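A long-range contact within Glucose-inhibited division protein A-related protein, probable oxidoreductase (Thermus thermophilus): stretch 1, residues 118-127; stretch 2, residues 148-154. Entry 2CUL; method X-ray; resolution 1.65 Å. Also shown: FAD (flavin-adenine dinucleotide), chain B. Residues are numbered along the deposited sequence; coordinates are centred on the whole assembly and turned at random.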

# COMPACT_ATOMS: atom_id res chain seq x y z
N VAL A 118 -5.13 7.45 1.16
CA VAL A 118 -5.26 6.08 0.68
C VAL A 118 -4.43 5.11 1.50
O VAL A 118 -3.23 5.32 1.70
CB VAL A 118 -4.78 5.97 -0.79
CG1 VAL A 118 -4.90 4.52 -1.28
CG2 VAL A 118 -5.58 6.90 -1.69
N LEU A 119 -5.07 4.05 1.98
CA LEU A 119 -4.37 3.02 2.74
C LEU A 119 -4.09 1.87 1.78
O LEU A 119 -5.02 1.28 1.21
CB LEU A 119 -5.22 2.53 3.92
CG LEU A 119 -5.57 3.58 4.97
CD1 LEU A 119 -6.35 2.93 6.11
CD2 LEU A 119 -4.30 4.22 5.51
N ALA A 120 -2.82 1.56 1.57
CA ALA A 120 -2.39 0.48 0.68
C ALA A 120 -1.32 -0.28 1.45
O ALA A 120 -0.21 -0.50 0.94
CB ALA A 120 -1.81 1.05 -0.61
N VAL A 121 -1.67 -0.70 2.66
CA VAL A 121 -0.74 -1.37 3.57
C VAL A 121 -0.54 -2.88 3.45
O VAL A 121 0.10 -3.48 4.31
CB VAL A 121 -1.11 -1.01 5.03
CG1 VAL A 121 -0.98 0.50 5.24
CG2 VAL A 121 -2.53 -1.47 5.35
N GLY A 122 -1.06 -3.47 2.38
CA GLY A 122 -0.89 -4.90 2.15
C GLY A 122 -1.20 -5.84 3.29
O GLY A 122 -2.26 -5.76 3.91
N SER A 123 -0.27 -6.75 3.57
CA SER A 123 -0.41 -7.75 4.61
C SER A 123 0.23 -7.34 5.93
O SER A 123 0.62 -8.19 6.73
CB SER A 123 0.23 -9.06 4.13
OG SER A 123 1.55 -8.83 3.65
N PHE A 124 0.32 -6.04 6.17
CA PHE A 124 0.97 -5.54 7.39
C PHE A 124 0.09 -5.20 8.58
O PHE A 124 0.58 -4.65 9.57
CB PHE A 124 1.86 -4.35 7.03
CG PHE A 124 3.08 -4.73 6.24
CD1 PHE A 124 4.32 -4.86 6.87
CD2 PHE A 124 2.99 -5.01 4.88
CE1 PHE A 124 5.45 -5.26 6.16
CE2 PHE A 124 4.11 -5.41 4.16
CZ PHE A 124 5.35 -5.54 4.80
N LEU A 125 -1.20 -5.49 8.51
CA LEU A 125 -2.10 -5.23 9.63
C LEU A 125 -2.27 -6.53 10.40
O LEU A 125 -2.77 -7.51 9.86
CB LEU A 125 -3.46 -4.74 9.14
CG LEU A 125 -3.55 -3.39 8.42
CD1 LEU A 125 -4.98 -3.17 7.95
CD2 LEU A 125 -3.11 -2.27 9.34
N GLY A 126 -1.83 -6.55 11.66
CA GLY A 126 -1.95 -7.75 12.48
C GLY A 126 -1.20 -8.93 11.89
O GLY A 126 -1.61 -10.08 12.04
N ALA A 127 -0.09 -8.63 11.23
CA ALA A 127 0.72 -9.66 10.57
C ALA A 127 1.43 -10.63 11.51
O ALA A 127 2.01 -10.24 12.52
CB ALA A 127 1.74 -9.00 9.66
N ASP A 148 0.72 -0.15 15.73
CA ASP A 148 -0.05 1.08 15.91
C ASP A 148 -1.23 1.35 14.98
O ASP A 148 -2.32 1.66 15.45
CB ASP A 148 0.89 2.27 15.87
CG ASP A 148 2.07 2.10 16.79
OD1 ASP A 148 2.10 2.75 17.86
OD2 ASP A 148 2.97 1.31 16.45
N LEU A 149 -1.02 1.26 13.67
CA LEU A 149 -2.10 1.55 12.74
C LEU A 149 -3.31 0.64 12.93
O LEU A 149 -4.44 1.12 12.97
CB LEU A 149 -1.61 1.49 11.30
CG LEU A 149 -2.62 1.87 10.22
CD1 LEU A 149 -3.18 3.27 10.48
CD2 LEU A 149 -1.95 1.81 8.85
N LEU A 150 -3.08 -0.66 13.05
CA LEU A 150 -4.20 -1.58 13.25
C LEU A 150 -4.93 -1.24 14.55
O LEU A 150 -6.16 -1.25 14.60
CB LEU A 150 -3.71 -3.03 13.32
CG LEU A 150 -4.80 -4.04 13.72
CD1 LEU A 150 -5.91 -4.03 12.69
CD2 LEU A 150 -4.19 -5.43 13.85
N GLU A 151 -4.17 -0.94 15.60
CA GLU A 151 -4.76 -0.60 16.88
C GLU A 151 -5.64 0.63 16.75
O GLU A 151 -6.75 0.68 17.29
CB GLU A 151 -3.67 -0.35 17.93
CG GLU A 151 -4.19 0.04 19.31
CD GLU A 151 -5.22 -0.93 19.86
OE1 GLU A 151 -5.34 -2.20 19.68
OE2 GLU A 151 -5.75 -0.40 20.93
N ASP A 152 -5.16 1.64 16.02
CA ASP A 152 -5.94 2.86 15.84
C ASP A 152 -7.21 2.58 15.05
O ASP A 152 -8.29 3.03 15.42
CB ASP A 152 -5.11 3.93 15.13
CG ASP A 152 -5.72 5.31 15.28
OD1 ASP A 152 -5.86 5.77 16.43
OD2 ASP A 152 -6.07 5.94 14.25
N LEU A 153 -7.08 1.84 13.95
CA LEU A 153 -8.24 1.52 13.13
C LEU A 153 -9.25 0.72 13.95
O LEU A 153 -10.46 0.95 13.85
CB LEU A 153 -7.80 0.72 11.89
CG LEU A 153 -6.93 1.49 10.89
CD1 LEU A 153 -6.35 0.52 9.87
CD2 LEU A 153 -7.75 2.57 10.21
N SER A 154 -8.76 -0.22 14.76
CA SER A 154 -9.63 -1.04 15.60
C SER A 154 -10.35 -0.17 16.63
O SER A 154 -11.55 -0.33 16.86
CB SER A 154 -8.81 -2.12 16.31
OG SER A 154 -8.16 -2.96 15.38
PA FAD B . 2.58 -4.60 -0.38
O1A FAD B . 2.94 -5.55 0.69
O2A FAD B . 3.18 -4.76 -1.73
O5B FAD B . 2.92 -3.12 0.11
C5B FAD B . 2.47 -2.67 1.39
C4B FAD B . 3.39 -1.51 1.76
O4B FAD B . 2.78 -0.83 2.85
C3B FAD B . 4.79 -1.94 2.25
O3B FAD B . 5.82 -1.24 1.60
C2B FAD B . 4.73 -1.69 3.73
O2B FAD B . 5.97 -1.50 4.38
C1B FAD B . 3.80 -0.48 3.78
N9A FAD B . 3.16 -0.25 5.08
C8A FAD B . 2.34 -1.11 5.77
N7A FAD B . 1.92 -0.60 6.91
C5A FAD B . 2.49 0.66 6.96
C6A FAD B . 2.42 1.69 7.93
N6A FAD B . 1.72 1.61 9.05
N1A FAD B . 3.13 2.85 7.66
C2A FAD B . 3.86 2.97 6.51
N3A FAD B . 3.97 2.01 5.55
C4A FAD B . 3.26 0.88 5.82
N1 FAD B . 1.27 -12.37 -5.19
C2 FAD B . 1.96 -12.78 -6.31
O2 FAD B . 1.65 -12.41 -7.41
N3 FAD B . 3.06 -13.65 -6.14
C4 FAD B . 3.49 -14.12 -4.92
O4 FAD B . 4.47 -14.89 -4.84
C4X FAD B . 2.78 -13.70 -3.78
N5 FAD B . 3.15 -14.14 -2.52
C5X FAD B . 2.46 -13.73 -1.39
C6 FAD B . 2.85 -14.19 -0.13
C7 FAD B . 2.19 -13.81 1.05
C7M FAD B . 2.68 -14.34 2.37
C8 FAD B . 1.07 -12.91 0.94
C8M FAD B . 0.31 -12.44 2.15
C9 FAD B . 0.65 -12.44 -0.33
C9A FAD B . 1.33 -12.83 -1.52
N10 FAD B . 0.94 -12.38 -2.83
C10 FAD B . 1.66 -12.81 -3.96
C1' FAD B . -0.24 -11.45 -3.04
C2' FAD B . 0.02 -9.97 -3.39
O2' FAD B . 0.41 -9.87 -4.74
C3' FAD B . 1.11 -9.33 -2.51
O3' FAD B . 0.76 -9.40 -1.13
C4' FAD B . 1.34 -7.84 -2.82
O4' FAD B . 2.54 -7.37 -2.21
C5' FAD B . 0.13 -7.03 -2.34
O5' FAD B . 0.31 -5.64 -2.67
P FAD B . -0.03 -4.47 -1.66
O1P FAD B . 0.25 -3.24 -2.42
O2P FAD B . -1.42 -4.61 -1.12
O3P FAD B . 0.97 -4.64 -0.46

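No hydrogen bond crosses this contact; it rests on van der Waals packing, mostly between apolar side chains, with a strand end and the loop after it laid against a helix. The strand ending at Leu-119 runs into a type II' turn from Val-121 to Phe-124, closed by Phe-124 N to Val-121 O at 3.2 Å, and the chain then brings Leu-125 to the helix, where its CA lies 5.6 Å from Leu-150 CA.

Leu-125 has the most surface covered. Its CA-to-CB bond points sideways, yet its CD2 reaches three helix residues: Leu-149 CG at 4.3 Å, Leu-150 CB at 4.1 Å and Leu-153 CD1 at 4.3 Å. Helical periodicity makes this possible, since Leu-149 and Leu-153 stand one turn apart on the same side, linked by Leu-153 N to Leu-149 O at 2.9 Å.

Leu-150 answers from the helix, its CD2 sitting 3.4 Å from Gly-126 N. A CB on Gly-126 would lie only 3.0 Å from that methyl, and the positive phi there also favours glycine.

Leu-149 joins the packing to the cofactor: its CD2 is 4.0 Å from Val-121 CG1 and 3.7 Å from FAD N6A, while Val-121 CG1 lies 3.5 Å from FAD N7A. The rule to read here is leucines one turn apart on the helix meeting a single loop leucine, with glycine where the loop backbone meets a leucine methyl.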